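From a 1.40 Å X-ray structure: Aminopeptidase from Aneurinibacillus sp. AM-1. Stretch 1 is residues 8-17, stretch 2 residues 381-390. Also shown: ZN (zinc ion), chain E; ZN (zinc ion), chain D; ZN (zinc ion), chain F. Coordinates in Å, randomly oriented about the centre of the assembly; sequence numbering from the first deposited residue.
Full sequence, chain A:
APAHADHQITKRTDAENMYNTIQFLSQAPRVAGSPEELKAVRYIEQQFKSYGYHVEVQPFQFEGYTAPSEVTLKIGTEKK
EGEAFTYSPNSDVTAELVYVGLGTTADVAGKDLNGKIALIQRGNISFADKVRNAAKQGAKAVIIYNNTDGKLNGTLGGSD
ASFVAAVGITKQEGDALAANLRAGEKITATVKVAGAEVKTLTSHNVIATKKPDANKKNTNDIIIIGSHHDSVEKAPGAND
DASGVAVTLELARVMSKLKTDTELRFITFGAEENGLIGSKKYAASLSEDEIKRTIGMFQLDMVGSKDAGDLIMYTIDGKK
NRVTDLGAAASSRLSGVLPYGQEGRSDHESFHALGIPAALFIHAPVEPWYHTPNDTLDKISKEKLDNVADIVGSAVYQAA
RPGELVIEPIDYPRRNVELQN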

# COMPACT_ATOMS: atom_id res chain seq x y z
N GLN A 8 10.88 -37.26 11.80
CA GLN A 8 10.10 -36.39 12.74
C GLN A 8 8.95 -35.71 12.00
O GLN A 8 7.89 -35.49 12.56
CB GLN A 8 10.99 -35.31 13.36
CG GLN A 8 12.09 -35.87 14.26
CD GLN A 8 11.52 -36.67 15.47
OE1 GLN A 8 10.33 -36.68 15.74
NE2 GLN A 8 12.38 -37.39 16.14
N ILE A 9 9.11 -35.50 10.69
CA ILE A 9 8.02 -34.91 9.90
C ILE A 9 7.13 -35.99 9.26
O ILE A 9 5.93 -35.99 9.41
CB ILE A 9 8.63 -34.07 8.76
CG1 ILE A 9 9.61 -32.98 9.29
CG2 ILE A 9 7.55 -33.58 7.82
CD1 ILE A 9 8.87 -32.01 10.23
N THR A 10 7.76 -37.03 8.64
CA THR A 10 6.96 -37.96 7.85
C THR A 10 6.11 -38.92 8.70
O THR A 10 5.12 -39.43 8.18
CB THR A 10 7.84 -38.79 6.86
OG1 THR A 10 8.79 -39.53 7.61
CG2 THR A 10 8.68 -37.80 5.97
N LYS A 11 6.52 -39.11 9.96
CA LYS A 11 5.65 -39.94 10.80
C LYS A 11 4.42 -39.21 11.33
O LYS A 11 3.50 -39.82 11.91
CB LYS A 11 6.40 -40.43 11.99
CG LYS A 11 6.72 -39.40 13.08
CD LYS A 11 7.46 -40.15 14.24
CE LYS A 11 7.98 -39.25 15.28
NZ LYS A 11 8.62 -40.08 16.37
N ARG A 12 4.37 -37.90 11.18
CA ARG A 12 3.34 -37.05 11.74
C ARG A 12 2.43 -36.40 10.71
O ARG A 12 1.40 -35.85 11.10
CB ARG A 12 4.01 -35.90 12.51
CG ARG A 12 4.80 -36.34 13.68
CD ARG A 12 5.04 -35.16 14.60
NE ARG A 12 5.39 -35.70 15.92
CZ ARG A 12 6.61 -36.10 16.21
NH1 ARG A 12 7.60 -36.03 15.36
NH2 ARG A 12 6.89 -36.60 17.46
N THR A 13 2.73 -36.38 9.40
CA THR A 13 1.84 -35.68 8.48
C THR A 13 0.53 -36.42 8.19
O THR A 13 0.47 -37.52 7.60
CB THR A 13 2.61 -35.54 7.14
OG1 THR A 13 3.21 -36.85 6.82
CG2 THR A 13 3.76 -34.46 7.19
N ASP A 14 -0.56 -35.85 8.70
CA ASP A 14 -1.82 -36.56 8.74
C ASP A 14 -2.62 -36.12 7.58
O ASP A 14 -3.10 -34.93 7.52
CB ASP A 14 -2.44 -36.27 10.08
CG ASP A 14 -3.77 -37.02 10.31
OD1 ASP A 14 -4.55 -37.20 9.38
OD2 ASP A 14 -3.89 -37.33 11.54
N ALA A 15 -2.82 -37.02 6.63
CA ALA A 15 -3.53 -36.66 5.45
C ALA A 15 -5.05 -36.55 5.67
O ALA A 15 -5.72 -35.90 4.84
CB ALA A 15 -3.22 -37.68 4.31
N GLU A 16 -5.59 -37.22 6.70
CA GLU A 16 -7.00 -37.01 7.03
C GLU A 16 -7.27 -35.56 7.52
O GLU A 16 -8.28 -35.01 7.11
CB GLU A 16 -7.43 -38.06 8.04
CG GLU A 16 -7.52 -39.47 7.38
CD GLU A 16 -6.14 -40.18 7.10
OE1 GLU A 16 -6.02 -40.89 6.05
OE2 GLU A 16 -5.17 -40.09 7.92
N ASN A 17 -6.36 -35.01 8.31
CA ASN A 17 -6.48 -33.61 8.78
C ASN A 17 -6.57 -32.75 7.50
O ASN A 17 -7.38 -31.81 7.39
CB ASN A 17 -5.31 -33.21 9.62
CG ASN A 17 -5.29 -33.83 10.98
OD1 ASN A 17 -6.31 -34.43 11.44
ND2 ASN A 17 -4.18 -33.59 11.70
N SER A 381 -6.26 -35.77 -3.98
CA SER A 381 -5.51 -36.93 -3.62
C SER A 381 -4.83 -36.75 -2.25
O SER A 381 -3.90 -35.91 -2.10
CB SER A 381 -4.43 -37.17 -4.70
OG SER A 381 -3.55 -38.15 -4.12
N LYS A 382 -5.21 -37.56 -1.25
CA LYS A 382 -4.55 -37.56 0.03
C LYS A 382 -3.06 -37.91 -0.09
O LYS A 382 -2.20 -37.39 0.63
CB LYS A 382 -5.23 -38.50 0.98
CG LYS A 382 -6.65 -38.02 1.33
CD LYS A 382 -7.41 -39.19 1.94
CE LYS A 382 -7.02 -39.41 3.37
NZ LYS A 382 -8.22 -40.21 4.04
N GLU A 383 -2.76 -38.86 -1.03
CA GLU A 383 -1.37 -39.24 -1.14
C GLU A 383 -0.48 -38.08 -1.60
O GLU A 383 0.66 -37.96 -1.11
CB GLU A 383 -1.29 -40.41 -2.14
CG GLU A 383 0.08 -41.04 -2.38
CD GLU A 383 -0.02 -42.16 -3.40
OE1 GLU A 383 -0.55 -43.18 -2.89
OE2 GLU A 383 0.30 -41.96 -4.55
N LYS A 384 -0.99 -37.30 -2.54
CA LYS A 384 -0.27 -36.11 -3.06
C LYS A 384 -0.12 -35.13 -1.90
O LYS A 384 0.96 -34.55 -1.73
CB LYS A 384 -0.91 -35.48 -4.27
CG LYS A 384 -0.78 -36.43 -5.48
CD LYS A 384 -1.30 -35.72 -6.70
CE LYS A 384 -0.26 -35.22 -7.60
NZ LYS A 384 -0.76 -35.22 -8.98
N LEU A 385 -1.20 -34.81 -1.19
CA LEU A 385 -1.11 -33.86 -0.10
C LEU A 385 -0.07 -34.33 0.90
O LEU A 385 0.77 -33.53 1.38
CB LEU A 385 -2.45 -33.78 0.67
CG LEU A 385 -3.59 -33.12 -0.07
CD1 LEU A 385 -4.86 -33.37 0.77
CD2 LEU A 385 -3.43 -31.62 -0.33
N ASP A 386 -0.06 -35.62 1.29
CA ASP A 386 0.88 -36.11 2.21
C ASP A 386 2.33 -35.98 1.67
O ASP A 386 3.25 -35.70 2.46
CB ASP A 386 0.59 -37.62 2.54
CG ASP A 386 1.52 -38.16 3.65
OD1 ASP A 386 1.33 -37.87 4.85
OD2 ASP A 386 2.58 -38.90 3.30
N ASN A 387 2.53 -36.24 0.36
CA ASN A 387 3.87 -36.20 -0.16
C ASN A 387 4.37 -34.76 -0.14
O ASN A 387 5.55 -34.56 0.17
CB ASN A 387 3.79 -36.67 -1.61
CG ASN A 387 5.18 -36.64 -2.30
OD1 ASN A 387 6.13 -37.29 -1.81
ND2 ASN A 387 5.31 -35.87 -3.29
N VAL A 388 3.50 -33.80 -0.47
CA VAL A 388 3.96 -32.39 -0.43
C VAL A 388 4.27 -31.98 0.99
O VAL A 388 5.28 -31.30 1.30
CB VAL A 388 2.96 -31.47 -1.10
CG1 VAL A 388 3.35 -29.93 -0.90
CG2 VAL A 388 2.90 -31.84 -2.55
N ALA A 389 3.40 -32.36 1.93
CA ALA A 389 3.70 -32.05 3.29
C ALA A 389 5.00 -32.73 3.74
O ALA A 389 5.80 -32.08 4.45
CB ALA A 389 2.48 -32.56 4.17
N ASP A 390 5.26 -34.00 3.33
CA ASP A 390 6.55 -34.59 3.77
C ASP A 390 7.72 -33.84 3.19
O ASP A 390 8.71 -33.63 3.85
CB ASP A 390 6.54 -36.07 3.27
CG ASP A 390 5.62 -36.93 4.00
OD1 ASP A 390 5.19 -36.62 5.10
OD2 ASP A 390 5.30 -37.98 3.40
ZN ZN E . 1.97 -38.60 6.57
ZN ZN D . 4.12 -39.37 4.09
ZN ZN F . -0.95 -44.49 -4.29
O HOH W 1 3.67 -39.62 5.85
O HOH W 2 2.42 -39.50 8.56
O HOH W 3 4.37 -41.19 3.08
O HOH W 4 5.58 -41.20 3.56
O HOH W 5 0.69 -40.20 6.32
O HOH W 6 -1.66 -45.85 -3.30

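A zinc ion ligated from both stretches marks this contact, and D386 links it to a second zinc. Its OD1 lies 2.0 Å from the chain E zinc and its OD2 1.8 Å from the chain D zinc, so one carboxylate bridges the pair. T13 answers from the other stretch by chelation: T13 O and T13 OG1 sit 2.1 and 2.2 Å from the chain E zinc. The chi1 of T13, near 46° (p), places the hydroxyl beside its own carbonyl, so that both reach the same ion. Water 1 bridges the metals too, 2.1 Å from the chain E zinc and 1.8 Å from the chain D zinc.

D390 stands one helical turn after D386 and splits its duties. D390 OD2 binds the chain D zinc at 1.9 Å, while D390 OD1 accepts a short 2.6 Å hydrogen bond from T13 OG1. That hydroxyl therefore gives its proton to one aspartate while its oxygen serves the metal. The 2.9 Å approach of T13 OG1 to D386 OD1 is no hydrogen bond; both atoms are ligands of one ion.

Threonine also suits its buried place through its methyl, for T13 CG2 packs 3.8 Å from A389 CB. At A15 the CA lies 5.5 Å from the CA of D386, and its single methyl fits the gap: A15 CB rests 3.8 Å from K382 O and 4.0 Å from K382 CB. T10 CG2 lies 3.7 Å from D390 CG, adding a methyl beside the metal-binding carboxylate.

At the exposed margin, K382 NZ and E16 OE1 form a salt bridge at 3.1 Å, its hydrogen bond weak. E16 starts away from the partner, yet its side chain bends back to reach the lysine. Two residues before E16, D14 points away and caps the helix that begins at A15, D14 OD1 accepting from N17 N at 3.0 Å.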